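Local atomic coordinates of hypothetical protein SpyM3_0169 (Streptococcus pyogenes, PDB entry 1PG6), a protein that is of unknown function but belongs to the AIM24 mitochondrial biogenesis family of the cupin clan and binds calcium ions in the crystal. Residues K111-A119 with N180-E189; L159-K167 with Y221-F230. One frame throughout, in Å; residues are numbered along the deposited sequence.

Contact 1 (K111-A119 with N180-E189); sequences KQYRLNDGA and NAHVVAWSRE
R114 and W186 form a hydrogen-bonded pair in an antiparallel beta ladder joining strands 113-116 and 183-187 in a six-stranded sheet of this cupin-clan protein, an example of a ladder reinforced by side chains on its faces. R114 N meets W186 O at 2.9 Å, and W186 N returns the bond to R114 O. R188 N to Q112 O continues the ladder at one end; at the other, N116 N reaches V184 O over a longer 3.3 Å. V184 and A185 both face Y221, a classic beta bulge.

On the face bearing W186, a CH-pi contact joins the strands: a chi1 of 66° turns the indole toward its partner, and R114 CB lies over the six-membered ring, 3.9 Å from the centroid. On the face bearing L115, its CG packs against A185 CB at 3.9 Å. Beyond the strand, R188 CG sits 3.4 Å above the centre of the R114 guanidinium, and Q112 CG covers one face of the R188 guanidinium.

R114 NH1 is hydrogen-bonded to T151 OG1, and a water in the guanidinium plane accepts from R114 NE. K111 NZ, also in a salt bridge with E219, forms one with E189 OE2 at 3.0 Å, coming from 35° outside the carboxylate plane.

Contact 2 (L159-K167 with Y221-F230); sequences LANSFGSIK and YIQSLNLEQF. With CA (calcium ion), chain B.
The carbonyl oxygen of S165 is gripped twice by the opposing chain: S224 N donates to it at 2.8 Å, in the carbonyl plane, and Q223 CA adds a CA-H...O contact. S224 answers with its side chain. Its chi1 of 67° carries the hydroxyl over to the turn, and S224 OG accepts from S165 N at 2.9 Å, so backbone and side chain of one serine hold both polar atoms of the other's main chain.

Beyond them the pairing becomes a regular antiparallel ladder between strand 219-223 and strand 166-171, the latter at the margin of the sheet within this chain. K167 N donates a hydrogen bond to I222 O and I222 N one to K167 O, while the side chains of these two residues run side by side with K167 CB 3.7 Å from I222 CG1.

F163 fills the apolar part nearer the helix. L225 CB lies 3.4 Å above one ring face and L227 CD1 covers the opposite face, each toward the rim, with F230 CB at the edge. This wedges the ring against the start of helix 227-234, whose N-cap is N226: its OD1 accepts from Q229 N at 3.0 Å.

Just before F163, N161 OD1 and S162 O bind a calcium ion at 2.7 and 2.5 Å, joined by T99 OG1 and a water, while N161 ND2 is hydrogen-bonded to G118 O.

Overall arrangement
From the N terminus, the four segments alternate: 111-119, 159-167, 180-189, 221-230. The two contacts therefore cross rather than nest. Contact 1 closes a 60-residue excursion rich in strand that runs through strands of both six-stranded sheets; contact 2 closes a 53-residue one that includes helix 200-206. Both first segments pass between these sheets, and they meet there, A119 O lying 2.8 Å from N161 N in a probable hydrogen bond. The second segments are joined within one sheet, where strands 183-187 and 219-223 are neighbours and V184 N probably bonds to Y221 O. Contact 2 ties the 159-167 segment, which carries calcium ligands and leads into the marginal strand 166-171, to the C-terminal helix.

Contact 1 (K111-A119 with N180-E189)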
ATOM      1  N   LYS A 111       1.094 -11.729  12.782  1.00 24.69           N
ATOM      2  CA  LYS A 111       0.724 -11.707  11.374  1.00 23.25           C
ATOM      3  C   LYS A 111       1.350 -10.494  10.695  1.00 20.59           C
ATOM      4  O   LYS A 111       1.472  -9.425  11.293  1.00 19.78           O
ATOM      5  CB  LYS A 111      -0.803 -11.668  11.228  1.00 24.67           C
ATOM      6  CG  LYS A 111      -1.504 -12.912  11.764  1.00 27.57           C
ATOM      7  CD  LYS A 111      -3.019 -12.819  11.637  1.00 30.31           C
ATOM      8  CE  LYS A 111      -3.481 -12.837  10.182  1.00 29.98           C
ATOM      9  NZ  LYS A 111      -3.327 -14.175   9.541  1.00 30.57           N
ATOM     10  N   GLN A 112       1.769 -10.684   9.450  1.00 18.98           N
ATOM     11  CA  GLN A 112       2.367  -9.623   8.657  1.00 18.29           C
ATOM     12  C   GLN A 112       1.733  -9.716   7.286  1.00 15.01           C
ATOM     13  O   GLN A 112       1.078 -10.708   6.967  1.00 17.45           O
ATOM     14  CB  GLN A 112       3.883  -9.794   8.540  1.00 18.08           C
ATOM     15  CG  GLN A 112       4.645  -9.672   9.857  1.00 18.99           C
ATOM     16  CD  GLN A 112       4.445  -8.331  10.542  1.00 19.51           C
ATOM     17  OE1 GLN A 112       4.314  -7.296   9.890  1.00 17.00           O
ATOM     18  NE2 GLN A 112       4.441  -8.343  11.870  1.00 18.86           N
ATOM     19  N   TYR A 113       1.934  -8.690   6.466  1.00 16.15           N
ATOM     20  CA  TYR A 113       1.334  -8.670   5.141  1.00 14.09           C
ATOM     21  C   TYR A 113       2.238  -8.121   4.053  1.00 14.52           C
ATOM     22  O   TYR A 113       3.225  -7.439   4.327  1.00 15.46           O
ATOM     23  CB  TYR A 113       0.057  -7.821   5.161  1.00 15.14           C
ATOM     24  CG  TYR A 113      -0.989  -8.279   6.152  1.00 16.03           C
ATOM     25  CD1 TYR A 113      -0.919  -7.907   7.499  1.00 14.68           C
ATOM     26  CD2 TYR A 113      -2.017  -9.132   5.755  1.00 14.72           C
ATOM     27  CE1 TYR A 113      -1.847  -8.381   8.426  1.00 15.19           C
ATOM     28  CE2 TYR A 113      -2.946  -9.613   6.673  1.00 15.28           C
ATOM     29  CZ  TYR A 113      -2.856  -9.240   8.000  1.00 14.98           C
ATOM     30  OH  TYR A 113      -3.752  -9.754   8.905  1.00 15.86           O
ATOM     31  N   ARG A 114       1.873  -8.434   2.815  1.00 13.11           N
ATOM     32  CA  ARG A 114       2.561  -7.939   1.639  1.00 14.15           C
ATOM     33  C   ARG A 114       1.475  -7.122   0.931  1.00 15.32           C
ATOM     34  O   ARG A 114       0.285  -7.445   1.030  1.00 14.82           O
ATOM     35  CB  ARG A 114       3.035  -9.088   0.741  1.00 16.49           C
ATOM     36  CG  ARG A 114       4.008 -10.058   1.416  1.00 18.15           C
ATOM     37  CD  ARG A 114       4.625 -11.006   0.394  1.00 18.64           C
ATOM     38  NE  ARG A 114       5.228 -12.203   0.997  1.00 20.57           N
ATOM     39  CZ  ARG A 114       6.438 -12.249   1.550  1.00 23.40           C
ATOM     40  NH1 ARG A 114       7.204 -11.167   1.588  1.00 18.99           N
ATOM     41  NH2 ARG A 114       6.885 -13.388   2.060  1.00 22.52           N
ATOM     42  N   LEU A 115       1.875  -6.057   0.248  1.00 16.06           N
ATOM     43  CA  LEU A 115       0.920  -5.205  -0.450  1.00 17.55           C
ATOM     44  C   LEU A 115       1.427  -4.781  -1.808  1.00 16.89           C
ATOM     45  O   LEU A 115       2.626  -4.586  -2.007  1.00 16.45           O
ATOM     46  CB  LEU A 115       0.638  -3.928   0.344  1.00 19.81           C
ATOM     47  CG  LEU A 115       0.388  -3.983   1.847  1.00 21.78           C
ATOM     48  CD1 LEU A 115       1.709  -4.133   2.575  1.00 19.64           C
ATOM     49  CD2 LEU A 115      -0.298  -2.691   2.281  1.00 22.54           C
ATOM     50  N   ASN A 116       0.496  -4.626  -2.738  1.00 16.00           N
ATOM     51  CA  ASN A 116       0.818  -4.175  -4.082  1.00 17.87           C
ATOM     52  C   ASN A 116       0.997  -2.669  -4.084  1.00 20.82           C
ATOM     53  O   ASN A 116       0.595  -1.989  -3.141  1.00 18.04           O
ATOM     54  CB  ASN A 116      -0.317  -4.521  -5.037  1.00 16.74           C
ATOM     55  CG  ASN A 116      -0.136  -5.860  -5.684  1.00 16.78           C
ATOM     56  OD1 ASN A 116      -1.081  -6.645  -5.797  1.00 15.68           O
ATOM     57  ND2 ASN A 116       1.082  -6.137  -6.120  1.00 13.77           N
ATOM     58  N   ASP A 117       1.587  -2.163  -5.164  1.00 23.08           N
ATOM     59  CA  ASP A 117       1.801  -0.734  -5.333  1.00 25.74           C
ATOM     60  C   ASP A 117       0.469  -0.011  -5.328  1.00 23.95           C
ATOM     61  O   ASP A 117      -0.477  -0.404  -6.022  1.00 25.12           O
ATOM     62  CB  ASP A 117       2.501  -0.421  -6.659  1.00 28.09           C
ATOM     63  CG  ASP A 117       4.000  -0.585  -6.584  1.00 33.55           C
ATOM     64  OD1 ASP A 117       4.603  -0.137  -5.583  1.00 35.01           O
ATOM     65  OD2 ASP A 117       4.577  -1.145  -7.544  1.00 35.12           O
ATOM     66  N   GLY A 118       0.412   1.055  -4.546  1.00 21.26           N
ATOM     67  CA  GLY A 118      -0.793   1.849  -4.462  1.00 18.86           C
ATOM     68  C   GLY A 118      -1.709   1.425  -3.338  1.00 16.87           C
ATOM     69  O   GLY A 118      -2.611   2.170  -2.978  1.00 17.17           O
ATOM     70  N   ALA A 119      -1.491   0.244  -2.769  1.00 12.01           N
ATOM     71  CA  ALA A 119      -2.362  -0.216  -1.688  1.00 12.18           C
ATOM     72  C   ALA A 119      -1.972   0.324  -0.313  1.00 11.92           C
ATOM     73  O   ALA A 119      -2.764   0.265   0.631  1.00 12.55           O
ATOM     74  CB  ALA A 119      -2.399  -1.747  -1.648  1.00 12.37           C
ATOM     75  N   ASN A 180      -3.679  -9.574 -10.612  1.00 11.95           N
ATOM     76  CA  ASN A 180      -2.968  -8.795  -9.596  1.00 12.16           C
ATOM     77  C   ASN A 180      -3.462  -7.366  -9.438  1.00 10.86           C
ATOM     78  O   ASN A 180      -3.253  -6.750  -8.393  1.00 12.64           O
ATOM     79  CB  ASN A 180      -1.465  -8.783  -9.882  1.00 12.92           C
ATOM     80  CG  ASN A 180      -0.653  -8.329  -8.682  1.00 13.74           C
ATOM     81  OD1 ASN A 180       0.146  -7.394  -8.768  1.00 15.05           O
ATOM     82  ND2 ASN A 180      -0.862  -8.985  -7.553  1.00 11.76           N
ATOM     83  N   ALA A 181      -4.117  -6.840 -10.470  1.00 10.56           N
ATOM     84  CA  ALA A 181      -4.647  -5.477 -10.427  1.00  9.05           C
ATOM     85  C   ALA A 181      -5.775  -5.375  -9.400  1.00  9.64           C
ATOM     86  O   ALA A 181      -6.162  -4.279  -8.996  1.00 10.57           O
ATOM     87  CB  ALA A 181      -5.159  -5.074 -11.803  1.00 10.28           C
ATOM     88  N   HIS A 182      -6.304  -6.527  -8.997  1.00  8.65           N
ATOM     89  CA  HIS A 182      -7.388  -6.585  -8.013  1.00  9.31           C
ATOM     90  C   HIS A 182      -6.909  -7.030  -6.635  1.00 10.90           C
ATOM     91  O   HIS A 182      -7.710  -7.187  -5.711  1.00 11.02           O
ATOM     92  CB  HIS A 182      -8.491  -7.530  -8.496  1.00  9.23           C
ATOM     93  CG  HIS A 182      -9.336  -6.958  -9.593  1.00  8.58           C
ATOM     94  ND1 HIS A 182     -10.421  -6.146  -9.347  1.00  8.17           N
ATOM     95  CD2 HIS A 182      -9.224  -7.041 -10.940  1.00  9.70           C
ATOM     96  CE1 HIS A 182     -10.940  -5.750 -10.497  1.00  8.26           C
ATOM     97  NE2 HIS A 182     -10.233  -6.277 -11.478  1.00 11.08           N
ATOM     98  N   VAL A 183      -5.603  -7.228  -6.491  1.00 10.15           N
ATOM     99  CA  VAL A 183      -5.049  -7.665  -5.216  1.00 10.01           C
ATOM    100  C   VAL A 183      -4.560  -6.481  -4.394  1.00  9.34           C
ATOM    101  O   VAL A 183      -3.711  -5.713  -4.834  1.00 11.61           O
ATOM    102  CB  VAL A 183      -3.891  -8.666  -5.437  1.00 10.25           C
ATOM    103  CG1 VAL A 183      -3.229  -9.015  -4.112  1.00  9.82           C
ATOM    104  CG2 VAL A 183      -4.425  -9.925  -6.109  1.00 10.35           C
ATOM    105  N   VAL A 184      -5.114  -6.327  -3.197  1.00  9.14           N
ATOM    106  CA  VAL A 184      -4.731  -5.225  -2.322  1.00  9.38           C
ATOM    107  C   VAL A 184      -3.556  -5.595  -1.414  1.00 10.44           C
ATOM    108  O   VAL A 184      -2.487  -4.981  -1.468  1.00  9.89           O
ATOM    109  CB  VAL A 184      -5.916  -4.788  -1.424  1.00  9.37           C
ATOM    110  CG1 VAL A 184      -5.482  -3.664  -0.486  1.00 10.49           C
ATOM    111  CG2 VAL A 184      -7.083  -4.334  -2.292  1.00  9.18           C
ATOM    112  N   ALA A 185      -3.769  -6.605  -0.577  1.00 11.18           N
ATOM    113  CA  ALA A 185      -2.754  -7.047   0.368  1.00 11.24           C
ATOM    114  C   ALA A 185      -3.034  -8.494   0.744  1.00 11.48           C
ATOM    115  O   ALA A 185      -4.157  -8.972   0.599  1.00 11.47           O
ATOM    116  CB  ALA A 185      -2.801  -6.164   1.615  1.00  9.52           C
ATOM    117  N   TRP A 186      -2.018  -9.201   1.227  1.00 12.20           N
ATOM    118  CA  TRP A 186      -2.221 -10.594   1.600  1.00 12.02           C
ATOM    119  C   TRP A 186      -1.236 -11.043   2.671  1.00 13.90           C
ATOM    120  O   TRP A 186      -0.196 -10.418   2.870  1.00 14.40           O
ATOM    121  CB  TRP A 186      -2.124 -11.484   0.352  1.00 13.02           C
ATOM    122  CG  TRP A 186      -0.763 -11.517  -0.290  1.00 14.25           C
ATOM    123  CD1 TRP A 186       0.216 -12.448  -0.080  1.00 14.86           C
ATOM    124  CD2 TRP A 186      -0.235 -10.590  -1.249  1.00 13.77           C
ATOM    125  NE1 TRP A 186       1.317 -12.162  -0.849  1.00 14.20           N
ATOM    126  CE2 TRP A 186       1.072 -11.027  -1.573  1.00 15.67           C
ATOM    127  CE3 TRP A 186      -0.735  -9.433  -1.865  1.00 13.41           C
ATOM    128  CZ2 TRP A 186       1.885 -10.346  -2.489  1.00 14.02           C
ATOM    129  CZ3 TRP A 186       0.077  -8.757  -2.777  1.00 13.97           C
ATOM    130  CH2 TRP A 186       1.374  -9.218  -3.079  1.00 14.74           C
ATOM    131  N   SER A 187      -1.580 -12.118   3.371  1.00 14.68           N
ATOM    132  CA  SER A 187      -0.734 -12.645   4.440  1.00 14.73           C
ATOM    133  C   SER A 187       0.673 -12.980   3.966  1.00 15.83           C
ATOM    134  O   SER A 187       0.858 -13.599   2.917  1.00 15.01           O
ATOM    135  CB  SER A 187      -1.376 -13.889   5.048  1.00 13.96           C
ATOM    136  OG  SER A 187      -2.592 -13.570   5.706  1.00 15.99           O
ATOM    137  N   ARG A 188       1.665 -12.574   4.748  1.00 16.41           N
ATOM    138  CA  ARG A 188       3.055 -12.834   4.397  1.00 18.31           C
ATOM    139  C   ARG A 188       3.330 -14.333   4.456  1.00 19.35           C
ATOM    140  O   ARG A 188       4.202 -14.844   3.756  1.00 17.56           O
ATOM    141  CB  ARG A 188       3.986 -12.102   5.358  1.00 21.06           C
ATOM    142  CG  ARG A 188       5.437 -12.150   4.934  1.00 24.61           C
ATOM    143  CD  ARG A 188       6.312 -11.502   5.971  1.00 27.88           C
ATOM    144  NE  ARG A 188       6.309 -12.260   7.213  1.00 30.45           N
ATOM    145  CZ  ARG A 188       6.947 -11.882   8.314  1.00 32.64           C
ATOM    146  NH1 ARG A 188       7.640 -10.750   8.324  1.00 31.86           N
ATOM    147  NH2 ARG A 188       6.889 -12.635   9.403  1.00 32.91           N
ATOM    148  N   GLU A 189       2.562 -15.020   5.294  1.00 20.56           N
ATOM    149  CA  GLU A 189       2.679 -16.457   5.489  1.00 22.77           C
ATOM    150  C   GLU A 189       2.295 -17.276   4.242  1.00 22.29           C
ATOM    151  O   GLU A 189       2.669 -18.446   4.109  1.00 21.64           O
ATOM    152  CB  GLU A 189       1.815 -16.848   6.694  1.00 24.63           C
ATOM    153  CG  GLU A 189       0.469 -16.092   6.738  1.00 26.59           C
ATOM    154  CD  GLU A 189       0.320 -15.119   7.914  1.00 28.13           C
ATOM    155  OE1 GLU A 189       1.126 -14.151   8.053  1.00 18.01           O
ATOM    156  OE2 GLU A 189      -0.641 -15.313   8.707  1.00 28.14           O
TER
HETATM  157  O   HOH W   1      -1.333 -12.416   7.893  1.00 20.06           O
HETATM  158  O   HOH W   2       2.894 -13.795   0.951  1.00 16.66           O
HETATM  159  O   HOH W   3       5.950 -15.888   0.917  1.00 30.70           O

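Contact 2 (L159-K167 with Y221-F230)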
ATOM      1  N   LEU A 159      -2.372   0.416   7.519  1.00 11.19           N
ATOM      2  CA  LEU A 159      -3.614   0.853   6.888  1.00 10.85           C
ATOM      3  C   LEU A 159      -3.423   0.657   5.387  1.00 11.24           C
ATOM      4  O   LEU A 159      -2.504   1.225   4.796  1.00 11.68           O
ATOM      5  CB  LEU A 159      -3.906   2.333   7.182  1.00 10.25           C
ATOM      6  CG  LEU A 159      -4.161   2.742   8.636  1.00 10.49           C
ATOM      7  CD1 LEU A 159      -4.546   4.221   8.703  1.00 11.36           C
ATOM      8  CD2 LEU A 159      -5.276   1.891   9.225  1.00 10.20           C
ATOM      9  N   ALA A 160      -4.273  -0.167   4.778  1.00 10.35           N
ATOM     10  CA  ALA A 160      -4.214  -0.423   3.345  1.00 10.61           C
ATOM     11  C   ALA A 160      -5.458   0.208   2.727  1.00 10.65           C
ATOM     12  O   ALA A 160      -6.481   0.346   3.397  1.00 10.95           O
ATOM     13  CB  ALA A 160      -4.190  -1.923   3.071  1.00 10.41           C
ATOM     14  N   ASN A 161      -5.371   0.601   1.461  1.00 10.55           N
ATOM     15  CA  ASN A 161      -6.506   1.240   0.791  1.00 10.68           C
ATOM     16  C   ASN A 161      -6.790   0.552  -0.541  1.00  9.98           C
ATOM     17  O   ASN A 161      -5.883   0.038  -1.183  1.00 10.25           O
ATOM     18  CB  ASN A 161      -6.180   2.712   0.542  1.00 14.68           C
ATOM     19  CG  ASN A 161      -5.255   2.895  -0.639  1.00 16.46           C
ATOM     20  OD1 ASN A 161      -5.711   3.004  -1.776  1.00 23.81           O
ATOM     21  ND2 ASN A 161      -3.959   2.892  -0.388  1.00 18.95           N
ATOM     22  N   SER A 162      -8.051   0.568  -0.963  1.00 10.01           N
ATOM     23  CA  SER A 162      -8.432  -0.063  -2.224  1.00  9.49           C
ATOM     24  C   SER A 162      -9.021   0.904  -3.226  1.00  8.82           C
ATOM     25  O   SER A 162      -9.462   1.990  -2.873  1.00  9.93           O
ATOM     26  CB  SER A 162      -9.502  -1.123  -1.973  1.00 11.26           C
ATOM     27  OG  SER A 162     -10.684  -0.487  -1.495  1.00 10.11           O
ATOM     28  N   PHE A 163      -9.018   0.491  -4.487  1.00  6.64           N
ATOM     29  CA  PHE A 163      -9.687   1.241  -5.538  1.00  7.24           C
ATOM     30  C   PHE A 163     -10.916   0.331  -5.685  1.00  6.64           C
ATOM     31  O   PHE A 163     -10.807  -0.824  -6.107  1.00  7.65           O
ATOM     32  CB  PHE A 163      -8.887   1.241  -6.837  1.00  8.30           C
ATOM     33  CG  PHE A 163      -9.617   1.876  -7.994  1.00  8.63           C
ATOM     34  CD1 PHE A 163     -10.364   3.044  -7.815  1.00  8.46           C
ATOM     35  CD2 PHE A 163      -9.543   1.322  -9.265  1.00  8.67           C
ATOM     36  CE1 PHE A 163     -11.026   3.644  -8.894  1.00  8.83           C
ATOM     37  CE2 PHE A 163     -10.201   1.915 -10.356  1.00 10.16           C
ATOM     38  CZ  PHE A 163     -10.942   3.076 -10.170  1.00  9.37           C
ATOM     39  N   GLY A 164     -12.083   0.840  -5.315  1.00  7.36           N
ATOM     40  CA  GLY A 164     -13.279   0.025  -5.369  1.00  6.95           C
ATOM     41  C   GLY A 164     -13.528  -0.532  -3.976  1.00  7.97           C
ATOM     42  O   GLY A 164     -12.948  -0.051  -2.998  1.00  9.20           O
ATOM     43  N   SER A 165     -14.393  -1.538  -3.881  1.00  8.56           N
ATOM     44  CA  SER A 165     -14.738  -2.155  -2.600  1.00  8.26           C
ATOM     45  C   SER A 165     -13.839  -3.344  -2.280  1.00  9.97           C
ATOM     46  O   SER A 165     -13.339  -4.005  -3.188  1.00  9.94           O
ATOM     47  CB  SER A 165     -16.202  -2.602  -2.606  1.00  9.89           C
ATOM     48  OG  SER A 165     -17.078  -1.493  -2.828  1.00  8.85           O
ATOM     49  N   ILE A 166     -13.655  -3.610  -0.987  1.00  9.65           N
ATOM     50  CA  ILE A 166     -12.796  -4.700  -0.515  1.00 11.97           C
ATOM     51  C   ILE A 166     -13.520  -5.973  -0.114  1.00 13.17           C
ATOM     52  O   ILE A 166     -14.560  -5.932   0.546  1.00 13.48           O
ATOM     53  CB  ILE A 166     -11.955  -4.253   0.712  1.00 12.36           C
ATOM     54  CG1 ILE A 166     -11.004  -3.133   0.304  1.00 11.94           C
ATOM     55  CG2 ILE A 166     -11.169  -5.447   1.290  1.00 15.20           C
ATOM     56  CD1 ILE A 166     -10.273  -2.493   1.491  1.00 14.28           C
ATOM     57  N   LYS A 167     -12.949  -7.107  -0.512  1.00 14.55           N
ATOM     58  CA  LYS A 167     -13.492  -8.414  -0.168  1.00 15.11           C
ATOM     59  C   LYS A 167     -12.356  -9.200   0.472  1.00 14.78           C
ATOM     60  O   LYS A 167     -11.234  -9.207  -0.031  1.00 12.91           O
ATOM     61  CB  LYS A 167     -13.989  -9.149  -1.416  1.00 17.78           C
ATOM     62  CG  LYS A 167     -14.550 -10.533  -1.126  1.00 23.44           C
ATOM     63  CD  LYS A 167     -15.083 -11.189  -2.385  1.00 27.64           C
ATOM     64  CE  LYS A 167     -15.662 -12.562  -2.087  1.00 30.93           C
ATOM     65  NZ  LYS A 167     -14.625 -13.493  -1.558  1.00 34.69           N
ATOM     66  N   TYR A 221      -6.803  -9.875   0.437  1.00 11.05           N
ATOM     67  CA  TYR A 221      -7.760  -8.780   0.329  1.00 10.23           C
ATOM     68  C   TYR A 221      -7.776  -8.322  -1.110  1.00  9.04           C
ATOM     69  O   TYR A 221      -6.749  -7.920  -1.654  1.00 10.64           O
ATOM     70  CB  TYR A 221      -7.366  -7.619   1.246  1.00 10.21           C
ATOM     71  CG  TYR A 221      -7.501  -7.965   2.702  1.00 12.13           C
ATOM     72  CD1 TYR A 221      -8.703  -7.753   3.383  1.00 10.54           C
ATOM     73  CD2 TYR A 221      -6.452  -8.574   3.388  1.00 13.58           C
ATOM     74  CE1 TYR A 221      -8.855  -8.146   4.713  1.00 15.58           C
ATOM     75  CE2 TYR A 221      -6.599  -8.970   4.717  1.00 14.04           C
ATOM     76  CZ  TYR A 221      -7.792  -8.756   5.368  1.00 14.52           C
ATOM     77  OH  TYR A 221      -7.927  -9.175   6.676  1.00 19.40           O
ATOM     78  N   ILE A 222      -8.932  -8.415  -1.745  1.00  9.80           N
ATOM     79  CA  ILE A 222      -9.030  -7.978  -3.125  1.00  9.19           C
ATOM     80  C   ILE A 222      -9.925  -6.755  -3.206  1.00  9.32           C
ATOM     81  O   ILE A 222     -10.693  -6.474  -2.284  1.00  9.92           O
ATOM     82  CB  ILE A 222      -9.599  -9.077  -4.041  1.00 10.89           C
ATOM     83  CG1 ILE A 222     -11.015  -9.444  -3.607  1.00 12.15           C
ATOM     84  CG2 ILE A 222      -8.696 -10.302  -4.001  1.00 11.77           C
ATOM     85  CD1 ILE A 222     -11.744 -10.324  -4.600  1.00 15.35           C
ATOM     86  N   GLN A 223      -9.806  -6.021  -4.304  1.00  7.78           N
ATOM     87  CA  GLN A 223     -10.609  -4.823  -4.517  1.00  7.87           C
ATOM     88  C   GLN A 223     -11.449  -5.065  -5.768  1.00  7.54           C
ATOM     89  O   GLN A 223     -11.051  -5.817  -6.646  1.00  9.91           O
ATOM     90  CB  GLN A 223      -9.709  -3.591  -4.678  1.00  6.50           C
ATOM     91  CG  GLN A 223      -8.782  -3.625  -5.888  1.00  9.31           C
ATOM     92  CD  GLN A 223      -7.823  -2.444  -5.941  1.00 11.64           C
ATOM     93  OE1 GLN A 223      -7.293  -2.105  -7.006  1.00 13.35           O
ATOM     94  NE2 GLN A 223      -7.577  -1.827  -4.796  1.00  6.56           N
ATOM     95  N   SER A 224     -12.609  -4.421  -5.847  1.00  7.25           N
ATOM     96  CA  SER A 224     -13.518  -4.641  -6.967  1.00  7.77           C
ATOM     97  C   SER A 224     -13.309  -3.810  -8.233  1.00  7.99           C
ATOM     98  O   SER A 224     -14.119  -3.880  -9.154  1.00  8.06           O
ATOM     99  CB  SER A 224     -14.965  -4.495  -6.495  1.00  7.78           C
ATOM    100  OG  SER A 224     -15.232  -3.163  -6.120  1.00  9.50           O
ATOM    101  N   LEU A 225     -12.244  -3.013  -8.281  1.00  7.96           N
ATOM    102  CA  LEU A 225     -11.951  -2.215  -9.467  1.00  7.84           C
ATOM    103  C   LEU A 225     -10.484  -2.351  -9.865  1.00  8.56           C
ATOM    104  O   LEU A 225      -9.616  -2.633  -9.033  1.00  8.74           O
ATOM    105  CB  LEU A 225     -12.298  -0.737  -9.246  1.00  7.98           C
ATOM    106  CG  LEU A 225     -13.800  -0.447  -9.130  1.00  7.01           C
ATOM    107  CD1 LEU A 225     -14.011   1.013  -8.768  1.00  7.58           C
ATOM    108  CD2 LEU A 225     -14.492  -0.772 -10.445  1.00  6.72           C
ATOM    109  N   ASN A 226     -10.227  -2.146 -11.148  1.00  8.25           N
ATOM    110  CA  ASN A 226      -8.891  -2.258 -11.738  1.00  9.51           C
ATOM    111  C   ASN A 226      -8.483  -0.867 -12.223  1.00  8.99           C
ATOM    112  O   ASN A 226      -9.073  -0.347 -13.158  1.00  9.93           O
ATOM    113  CB  ASN A 226      -8.977  -3.229 -12.920  1.00  9.57           C
ATOM    114  CG  ASN A 226      -7.642  -3.480 -13.589  1.00 11.86           C
ATOM    115  OD1 ASN A 226      -6.793  -2.595 -13.680  1.00 10.40           O
ATOM    116  ND2 ASN A 226      -7.461  -4.699 -14.083  1.00 14.10           N
ATOM    117  N   LEU A 227      -7.477  -0.272 -11.588  1.00  9.23           N
ATOM    118  CA  LEU A 227      -7.033   1.069 -11.956  1.00 11.98           C
ATOM    119  C   LEU A 227      -6.552   1.156 -13.401  1.00 11.18           C
ATOM    120  O   LEU A 227      -6.844   2.128 -14.100  1.00 12.03           O
ATOM    121  CB  LEU A 227      -5.924   1.539 -11.011  1.00 12.47           C
ATOM    122  CG  LEU A 227      -5.629   3.039 -10.983  1.00 15.64           C
ATOM    123  CD1 LEU A 227      -6.906   3.806 -10.634  1.00 15.12           C
ATOM    124  CD2 LEU A 227      -4.552   3.327  -9.942  1.00 15.75           C
ATOM    125  N   GLU A 228      -5.824   0.141 -13.851  1.00 12.93           N
ATOM    126  CA  GLU A 228      -5.327   0.141 -15.219  1.00 16.03           C
ATOM    127  C   GLU A 228      -6.475   0.085 -16.216  1.00 15.80           C
ATOM    128  O   GLU A 228      -6.460   0.784 -17.230  1.00 16.88           O
ATOM    129  CB  GLU A 228      -4.384  -1.038 -15.449  1.00 18.79           C
ATOM    130  CG  GLU A 228      -3.778  -1.056 -16.840  1.00 21.87           C
ATOM    131  CD  GLU A 228      -2.545  -1.928 -16.916  1.00 26.97           C
ATOM    132  OE1 GLU A 228      -1.938  -2.006 -18.004  1.00 28.24           O
ATOM    133  OE2 GLU A 228      -2.182  -2.530 -15.884  1.00 31.13           O
ATOM    134  N   GLN A 229      -7.469  -0.749 -15.928  1.00 16.56           N
ATOM    135  CA  GLN A 229      -8.627  -0.877 -16.806  1.00 16.42           C
ATOM    136  C   GLN A 229      -9.413   0.424 -16.829  1.00 15.38           C
ATOM    137  O   GLN A 229      -9.903   0.840 -17.879  1.00 15.27           O
ATOM    138  CB  GLN A 229      -9.544  -2.012 -16.340  1.00 19.47           C
ATOM    139  CG  GLN A 229      -9.003  -3.410 -16.584  1.00 24.27           C
ATOM    140  CD  GLN A 229      -8.805  -3.713 -18.055  1.00 25.71           C
ATOM    141  OE1 GLN A 229      -9.716  -3.544 -18.866  1.00 29.23           O
ATOM    142  NE2 GLN A 229      -7.612  -4.173 -18.408  1.00 29.86           N
ATOM    143  N   PHE A 230      -9.542   1.067 -15.671  1.00 13.42           N
ATOM    144  CA  PHE A 230     -10.274   2.327 -15.622  1.00 12.55           C
ATOM    145  C   PHE A 230      -9.541   3.382 -16.447  1.00 14.04           C
ATOM    146  O   PHE A 230     -10.159   4.118 -17.226  1.00 13.76           O
ATOM    147  CB  PHE A 230     -10.448   2.813 -14.178  1.00 12.86           C
ATOM    148  CG  PHE A 230     -11.218   4.100 -14.070  1.00  9.86           C
ATOM    149  CD1 PHE A 230     -12.507   4.207 -14.591  1.00 11.76           C
ATOM    150  CD2 PHE A 230     -10.643   5.214 -13.474  1.00 12.25           C
ATOM    151  CE1 PHE A 230     -13.216   5.415 -14.522  1.00 11.54           C
ATOM    152  CE2 PHE A 230     -11.339   6.425 -13.396  1.00 12.73           C
ATOM    153  CZ  PHE A 230     -12.623   6.520 -13.924  1.00 11.84           C
TER
HETATM  154 CA    CA B 237      -8.168   3.982  -2.186  1.00 31.32          CA
HETATM  155  O   HOH W   4      -9.743   4.231  -0.265  1.00 15.73           O